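Local coordinates for protein tRNA uridine(34) acetyltransferase (Methanocaldococcus infernus, PDB 6IA8) that catalyses formation of 5-carboxymethyluridine at wobble position 34 of tRNAs from acetyl-CoA, with S-adenosyl-L-methionine and a [4Fe-4S] cluster, at residues 144-153 and 201-209; 399-410 and 421-429. One frame throughout, in Å; residues are numbered along the deposited sequence.

Overall arrangement
From the N terminus the chain first enters the radical SAM region, with its parallel sheet flanked by helices. Contact 1 forms there. It closes a loop of 47 residues, which holds helix 171-178 and strand 184-192, and brings the start of helix 149-164 beside helix 199-208. The chain later passes into the acetyltransferase domain of the GNAT family. There contact 2 closes a much shorter loop, as strand 404-413 turns back into strand 418-427. The two contacts follow in series, neither enclosing the other. The centres of contact 1 and contact 2 lie about 26 Å apart, and the two do not touch. Helix 234-245 lies between them in sequence and touches residues of both.

Contact 1: 144-153 and 201-209; sequences FPAREIEYQD and EINQMLKLG
Gln204 reaches across to Gln152 and Asp153 and carries the polar part of this contact. Its CG lies anti to the backbone N (chi1 165°), and a bend at chi2 turns the amide toward helix 149-153. Gln204 NE2 gives a nearly straight hydrogen bond to Asp153 OD1, 2.9 Å long, on the syn side but tilted out of the carboxylate plane. The same nitrogen makes a weak bond to Gln152 OE1, with the two amide planes almost perpendicular (88°). Gln152 NE2 binds Arg147 O, which fixes the rotation of that amide.

The buried side is largely apolar and well packed. Leu208 CD1 meets the edge of the Phe144 ring at CE2, 3.7 Å away. Gln152 OE1 sits 3.2 Å from Gln204 CG. Leu208 CD2 lies 3.4 Å from Asp153 OD1. Pro145 CG faces Met205 SD at a looser 4.3 Å.

The other side is more open to solvent. Exposed Lys207 comes in at about a right angle to Asp153. Lys207 NZ forms a salt bridge with Asp153, meeting OD2 on its syn lone pair (2.9 Å), and also binds Gln204 OE1 at 3.0 Å. This ties amide, carboxylate and ammonium into one network. Exposed Ile149 rests its CG2 against Lys207 NZ (3.7 Å).

The helix segments run roughly parallel, 27° apart, as neighbouring outer helices of a radical SAM alpha/beta fold. Strand 184-192 lies beneath, where Phe144, Pro145 and Met205 all touch Ile190. Helix 171-178 meets the far end, with Leu171 against Asp153 and Leu208. Helix 234-245 packs on Ile202.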
# COMPACT_ATOMS: atom_id res chain seq x y z
N PHE A 144 6.04 -12.94 8.48
CA PHE A 144 7.38 -12.39 8.66
C PHE A 144 7.56 -11.74 10.03
O PHE A 144 8.60 -11.98 10.67
CB PHE A 144 7.67 -11.40 7.53
CG PHE A 144 9.10 -10.90 7.49
CD1 PHE A 144 10.13 -11.75 7.18
CD2 PHE A 144 9.38 -9.56 7.73
CE1 PHE A 144 11.41 -11.28 7.13
CE2 PHE A 144 10.65 -9.08 7.67
CZ PHE A 144 11.67 -9.93 7.37
N PRO A 145 6.61 -10.96 10.55
CA PRO A 145 6.82 -10.31 11.85
C PRO A 145 6.83 -11.29 13.01
O PRO A 145 7.25 -10.91 14.11
CB PRO A 145 5.64 -9.33 11.97
CG PRO A 145 5.16 -9.12 10.55
CD PRO A 145 5.39 -10.44 9.87
N ALA A 146 6.39 -12.52 12.80
CA ALA A 146 6.45 -13.55 13.84
C ALA A 146 7.75 -14.34 13.81
O ALA A 146 8.01 -15.10 14.74
CB ALA A 146 5.27 -14.52 13.71
N ARG A 147 8.56 -14.19 12.76
CA ARG A 147 9.84 -14.88 12.70
C ARG A 147 10.84 -14.28 13.70
O ARG A 147 10.67 -13.16 14.20
CB ARG A 147 10.43 -14.83 11.28
CG ARG A 147 9.51 -15.40 10.20
CD ARG A 147 9.39 -16.90 10.32
NE ARG A 147 10.66 -17.58 10.06
CZ ARG A 147 11.09 -17.93 8.85
NH1 ARG A 147 10.35 -17.68 7.78
NH2 ARG A 147 12.26 -18.56 8.71
N GLU A 148 11.89 -15.04 13.97
CA GLU A 148 12.96 -14.54 14.83
C GLU A 148 13.51 -13.23 14.27
O GLU A 148 13.67 -13.07 13.05
CB GLU A 148 14.07 -15.58 14.93
CG GLU A 148 13.65 -17.05 14.90
CD GLU A 148 13.54 -17.60 13.47
OE1 GLU A 148 12.54 -17.28 12.78
OE2 GLU A 148 14.46 -18.33 13.02
N ILE A 149 13.82 -12.29 15.16
CA ILE A 149 14.38 -11.02 14.72
C ILE A 149 15.67 -11.24 13.93
O ILE A 149 15.94 -10.55 12.94
CB ILE A 149 14.60 -10.10 15.93
CG1 ILE A 149 13.26 -9.54 16.42
CG2 ILE A 149 15.52 -8.96 15.56
CD1 ILE A 149 13.32 -8.98 17.82
N GLU A 150 16.48 -12.21 14.37
CA GLU A 150 17.70 -12.55 13.65
C GLU A 150 17.41 -12.82 12.19
O GLU A 150 18.12 -12.33 11.31
CB GLU A 150 18.37 -13.77 14.29
CG GLU A 150 19.53 -14.34 13.50
CD GLU A 150 20.12 -15.59 14.14
OE1 GLU A 150 19.43 -16.21 14.97
OE2 GLU A 150 21.27 -15.95 13.81
N TYR A 151 16.35 -13.60 11.91
CA TYR A 151 15.99 -13.91 10.54
C TYR A 151 15.48 -12.69 9.79
O TYR A 151 15.84 -12.48 8.63
CB TYR A 151 14.95 -15.03 10.50
CG TYR A 151 14.48 -15.36 9.11
CD1 TYR A 151 15.16 -16.27 8.31
CD2 TYR A 151 13.34 -14.76 8.58
CE1 TYR A 151 14.72 -16.57 7.04
CE2 TYR A 151 12.89 -15.06 7.30
CZ TYR A 151 13.58 -15.96 6.54
OH TYR A 151 13.16 -16.26 5.26
N GLN A 152 14.63 -11.88 10.44
CA GLN A 152 14.10 -10.69 9.77
C GLN A 152 15.22 -9.74 9.37
O GLN A 152 15.23 -9.21 8.24
CB GLN A 152 13.13 -9.95 10.69
CG GLN A 152 11.95 -10.75 11.22
CD GLN A 152 11.00 -9.88 12.02
OE1 GLN A 152 10.71 -8.76 11.63
NE2 GLN A 152 10.54 -10.38 13.16
N ASP A 153 16.12 -9.44 10.30
CA ASP A 153 17.21 -8.50 10.02
C ASP A 153 18.06 -9.03 8.87
O ASP A 153 18.39 -8.29 7.93
CB ASP A 153 18.07 -8.28 11.26
CG ASP A 153 17.35 -7.51 12.34
OD1 ASP A 153 16.20 -7.05 12.09
OD2 ASP A 153 17.94 -7.35 13.42
N GLU A 201 6.42 -5.47 17.53
CA GLU A 201 6.62 -5.81 16.12
C GLU A 201 6.66 -4.56 15.25
O GLU A 201 7.39 -4.51 14.25
CB GLU A 201 5.51 -6.77 15.66
CG GLU A 201 5.81 -8.22 16.02
CD GLU A 201 4.57 -9.01 16.41
OE1 GLU A 201 4.65 -10.26 16.42
OE2 GLU A 201 3.53 -8.39 16.71
N ILE A 202 5.87 -3.53 15.59
CA ILE A 202 5.95 -2.30 14.81
C ILE A 202 7.32 -1.65 14.99
O ILE A 202 7.92 -1.15 14.03
CB ILE A 202 4.82 -1.34 15.20
CG1 ILE A 202 3.46 -1.94 14.79
CG2 ILE A 202 5.03 -0.00 14.54
CD1 ILE A 202 2.27 -1.20 15.28
N ASN A 203 7.85 -1.64 16.21
CA ASN A 203 9.22 -1.17 16.42
C ASN A 203 10.20 -1.90 15.50
O ASN A 203 11.08 -1.28 14.88
CB ASN A 203 9.64 -1.35 17.88
CG ASN A 203 8.91 -0.43 18.83
OD1 ASN A 203 8.44 0.64 18.43
ND2 ASN A 203 8.84 -0.81 20.09
N GLN A 204 10.06 -3.23 15.40
CA GLN A 204 10.96 -4.01 14.55
C GLN A 204 10.76 -3.65 13.08
O GLN A 204 11.73 -3.47 12.33
CB GLN A 204 10.73 -5.50 14.81
CG GLN A 204 11.31 -6.44 13.79
CD GLN A 204 12.83 -6.46 13.75
OE1 GLN A 204 13.51 -5.87 14.59
NE2 GLN A 204 13.36 -7.12 12.75
N MET A 205 9.51 -3.48 12.65
CA MET A 205 9.28 -3.13 11.26
C MET A 205 9.87 -1.78 10.92
O MET A 205 10.45 -1.61 9.85
CB MET A 205 7.79 -3.18 10.93
CG MET A 205 7.28 -4.63 10.87
SD MET A 205 5.56 -4.82 10.43
CE MET A 205 4.82 -3.84 11.64
N LEU A 206 9.73 -0.80 11.81
CA LEU A 206 10.39 0.49 11.61
C LEU A 206 11.91 0.34 11.55
O LEU A 206 12.57 1.00 10.75
CB LEU A 206 9.99 1.46 12.72
CG LEU A 206 8.54 1.94 12.69
CD1 LEU A 206 8.13 2.57 14.01
CD2 LEU A 206 8.40 2.90 11.54
N LYS A 207 12.48 -0.51 12.41
CA LYS A 207 13.92 -0.74 12.35
C LYS A 207 14.34 -1.26 10.98
O LYS A 207 15.41 -0.91 10.47
CB LYS A 207 14.34 -1.74 13.44
CG LYS A 207 15.85 -1.79 13.70
CD LYS A 207 16.22 -2.90 14.69
CE LYS A 207 16.33 -4.26 14.01
NZ LYS A 207 16.41 -5.38 14.96
N LEU A 208 13.52 -2.11 10.38
CA LEU A 208 13.84 -2.67 9.08
C LEU A 208 13.74 -1.64 7.96
O LEU A 208 14.24 -1.90 6.86
CB LEU A 208 12.90 -3.83 8.77
CG LEU A 208 12.93 -5.03 9.69
CD1 LEU A 208 11.83 -6.01 9.39
CD2 LEU A 208 14.29 -5.73 9.62
N GLY A 209 13.08 -0.52 8.18
CA GLY A 209 12.84 0.45 7.13
C GLY A 209 11.48 0.37 6.48
O GLY A 209 11.30 0.91 5.38

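Contact 2: 399-410 and 421-429; sequences YEASGGTEIFLS and AFLRLRDPY
Arg426 is extended from CG to NE, with CG anti to the backbone N (chi1 175°), and reaches the type I' turn from Ala401 to Gly404. Glu406 bends at chi2 (-77°), which brings OE2 to Arg426 NH1 in a 2.8 Å salt bridge. Arg426 NH1 and Arg426 NH2 both bind Ala401 O end-on, at 2.9 and 3.2 Å. Arg426 NH2 also binds Ser402 O. The turn is thus held to the next strand in the plane of the guanidinium.

Farther along the same face, the Phe408 and Phe422 rings are near parallel but slid apart, and Phe408 CE1 lies 3.5 Å from Phe422 CD2. Phe408 CE1 lies over one face of the Arg424 guanidinium, and water 1 links Arg424 NH1 to Tyr399 OH. At the turn, Gly403 CA makes a CH-pi contact over the Tyr429 ring.

The strands form a regular antiparallel ladder, including Ile407 N to Leu425 O at 2.7 Å. Arg424 also hydrogen-bonds Trp329 O and Gln445, which probably binds acetyl-CoA, as in relatives. Strands 392-401 and 440-448 flank the pair in the GNAT sheet. Lys245, ending helix 234-245, pairs with Glu406, and Asp246 just after it with Arg426, joining the sheet to the radical SAM region.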
# COMPACT_ATOMS: atom_id res chain seq x y z
N TYR A 399 -10.25 13.71 7.22
CA TYR A 399 -11.17 12.72 7.77
C TYR A 399 -10.66 12.22 9.12
O TYR A 399 -9.48 12.32 9.43
CB TYR A 399 -11.40 11.56 6.81
CG TYR A 399 -10.18 10.84 6.31
CD1 TYR A 399 -9.45 11.37 5.25
CD2 TYR A 399 -9.77 9.62 6.87
CE1 TYR A 399 -8.31 10.72 4.76
CE2 TYR A 399 -8.63 8.93 6.36
CZ TYR A 399 -7.92 9.52 5.30
OH TYR A 399 -6.83 8.92 4.74
N GLU A 400 -11.59 11.74 9.93
CA GLU A 400 -11.23 11.15 11.21
C GLU A 400 -10.86 9.69 10.99
O GLU A 400 -11.60 8.97 10.31
CB GLU A 400 -12.42 11.21 12.15
CG GLU A 400 -12.15 10.69 13.54
CD GLU A 400 -11.47 11.73 14.44
OE1 GLU A 400 -10.91 11.33 15.48
OE2 GLU A 400 -11.49 12.93 14.10
N ALA A 401 -9.77 9.24 11.63
CA ALA A 401 -9.31 7.86 11.53
C ALA A 401 -8.50 7.48 12.76
O ALA A 401 -7.59 8.22 13.17
CB ALA A 401 -8.47 7.67 10.28
N SER A 402 -8.85 6.34 13.36
CA SER A 402 -8.14 5.81 14.51
C SER A 402 -7.91 6.89 15.57
O SER A 402 -6.80 7.08 16.08
CB SER A 402 -6.81 5.18 14.08
OG SER A 402 -6.98 4.13 13.13
N GLY A 403 -8.99 7.61 15.90
CA GLY A 403 -8.96 8.58 16.97
C GLY A 403 -8.25 9.88 16.64
O GLY A 403 -8.21 10.79 17.48
N GLY A 404 -7.67 10.00 15.46
CA GLY A 404 -6.96 11.21 15.10
C GLY A 404 -7.50 11.82 13.81
O GLY A 404 -8.58 11.45 13.35
N THR A 405 -6.75 12.76 13.24
CA THR A 405 -7.17 13.47 12.03
C THR A 405 -6.18 13.18 10.91
O THR A 405 -4.96 13.33 11.10
CB THR A 405 -7.26 14.97 12.26
OG1 THR A 405 -8.25 15.22 13.26
CG2 THR A 405 -7.67 15.69 10.98
N GLU A 406 -6.71 12.76 9.77
CA GLU A 406 -5.94 12.56 8.55
C GLU A 406 -6.23 13.74 7.64
O GLU A 406 -7.40 14.11 7.49
CB GLU A 406 -6.30 11.27 7.85
CG GLU A 406 -6.07 10.02 8.66
CD GLU A 406 -4.60 9.57 8.75
OE1 GLU A 406 -3.70 10.18 8.12
OE2 GLU A 406 -4.35 8.56 9.45
N ILE A 407 -5.18 14.36 7.10
CA ILE A 407 -5.27 15.43 6.12
C ILE A 407 -4.69 14.89 4.81
O ILE A 407 -3.51 14.51 4.75
CB ILE A 407 -4.51 16.68 6.58
CG1 ILE A 407 -5.11 17.21 7.90
CG2 ILE A 407 -4.55 17.74 5.47
CD1 ILE A 407 -4.30 16.96 9.10
N PHE A 408 -5.51 14.83 3.79
CA PHE A 408 -5.09 14.32 2.48
C PHE A 408 -4.94 15.52 1.57
O PHE A 408 -5.94 16.15 1.20
CB PHE A 408 -6.10 13.34 1.93
CG PHE A 408 -5.71 12.73 0.59
CD1 PHE A 408 -4.78 11.71 0.54
CD2 PHE A 408 -6.28 13.15 -0.59
CE1 PHE A 408 -4.42 11.10 -0.66
CE2 PHE A 408 -5.95 12.56 -1.80
CZ PHE A 408 -5.01 11.53 -1.84
N LEU A 409 -3.70 15.89 1.28
CA LEU A 409 -3.37 17.01 0.42
C LEU A 409 -3.03 16.49 -0.97
O LEU A 409 -2.31 15.50 -1.09
CB LEU A 409 -2.16 17.78 0.96
CG LEU A 409 -2.29 18.43 2.34
CD1 LEU A 409 -0.92 19.04 2.72
CD2 LEU A 409 -3.39 19.53 2.36
N SER A 410 -3.48 17.17 -2.01
CA SER A 410 -3.19 16.69 -3.35
C SER A 410 -3.09 17.85 -4.33
O SER A 410 -3.65 18.92 -4.11
CB SER A 410 -4.25 15.67 -3.81
OG SER A 410 -5.52 16.30 -3.84
N ALA A 421 -0.20 14.39 -7.54
CA ALA A 421 0.65 14.16 -6.38
C ALA A 421 -0.22 14.26 -5.14
O ALA A 421 -1.25 14.94 -5.14
CB ALA A 421 1.77 15.18 -6.29
N PHE A 422 0.21 13.60 -4.06
CA PHE A 422 -0.56 13.66 -2.83
C PHE A 422 0.37 13.47 -1.64
O PHE A 422 1.48 12.92 -1.76
CB PHE A 422 -1.72 12.63 -2.85
CG PHE A 422 -1.29 11.21 -2.79
CD1 PHE A 422 -1.13 10.49 -3.95
CD2 PHE A 422 -1.10 10.57 -1.57
CE1 PHE A 422 -0.75 9.16 -3.93
CE2 PHE A 422 -0.70 9.23 -1.54
CZ PHE A 422 -0.52 8.53 -2.70
N LEU A 423 -0.11 13.93 -0.48
CA LEU A 423 0.62 13.81 0.77
C LEU A 423 -0.39 13.47 1.86
O LEU A 423 -1.48 14.06 1.92
CB LEU A 423 1.34 15.12 1.11
CG LEU A 423 2.14 15.19 2.39
CD1 LEU A 423 3.27 16.23 2.23
CD2 LEU A 423 1.31 15.51 3.61
N ARG A 424 -0.02 12.50 2.71
CA ARG A 424 -0.84 12.04 3.83
C ARG A 424 -0.25 12.59 5.13
O ARG A 424 0.87 12.21 5.52
CB ARG A 424 -0.87 10.52 3.86
CG ARG A 424 -1.50 9.86 2.66
CD ARG A 424 -1.61 8.36 2.90
NE ARG A 424 -1.97 7.56 1.74
CZ ARG A 424 -3.20 7.43 1.26
NH1 ARG A 424 -4.19 8.13 1.80
NH2 ARG A 424 -3.44 6.65 0.22
N LEU A 425 -0.94 13.54 5.74
CA LEU A 425 -0.53 14.18 6.98
C LEU A 425 -1.47 13.76 8.10
O LEU A 425 -2.69 13.71 7.91
CB LEU A 425 -0.58 15.69 6.83
CG LEU A 425 -0.03 16.56 7.96
CD1 LEU A 425 1.49 16.42 8.06
CD2 LEU A 425 -0.40 18.04 7.69
N ARG A 426 -0.93 13.44 9.27
CA ARG A 426 -1.76 12.94 10.36
C ARG A 426 -1.46 13.67 11.67
O ARG A 426 -0.29 13.86 12.04
CB ARG A 426 -1.55 11.42 10.54
CG ARG A 426 -2.31 10.87 11.78
CD ARG A 426 -2.18 9.31 11.90
NE ARG A 426 -2.82 8.83 13.12
CZ ARG A 426 -4.12 8.62 13.26
NH1 ARG A 426 -4.90 8.77 12.21
NH2 ARG A 426 -4.62 8.21 14.42
N ASP A 427 -2.53 14.04 12.38
CA ASP A 427 -2.46 14.49 13.76
C ASP A 427 -2.69 13.26 14.60
O ASP A 427 -3.82 12.76 14.64
CB ASP A 427 -3.53 15.53 14.05
CG ASP A 427 -3.40 16.15 15.41
OD1 ASP A 427 -2.45 15.81 16.16
OD2 ASP A 427 -4.27 16.98 15.72
N PRO A 428 -1.68 12.71 15.26
CA PRO A 428 -1.83 11.39 15.85
C PRO A 428 -2.70 11.37 17.10
O PRO A 428 -3.01 12.38 17.73
CB PRO A 428 -0.39 10.98 16.17
CG PRO A 428 0.36 12.28 16.32
CD PRO A 428 -0.32 13.26 15.40
N TYR A 429 -3.11 10.16 17.46
CA TYR A 429 -4.05 9.96 18.55
C TYR A 429 -3.34 9.49 19.81
O TYR A 429 -3.23 10.23 20.78
CB TYR A 429 -5.13 8.96 18.11
CG TYR A 429 -6.03 8.45 19.21
CD1 TYR A 429 -6.70 9.33 20.05
CD2 TYR A 429 -6.21 7.08 19.42
CE1 TYR A 429 -7.55 8.87 21.05
CE2 TYR A 429 -7.05 6.61 20.43
CZ TYR A 429 -7.72 7.51 21.22
OH TYR A 429 -8.54 7.06 22.21
O HOH W 1 -4.63 10.12 3.82
O HOH W 2 -3.51 11.52 5.85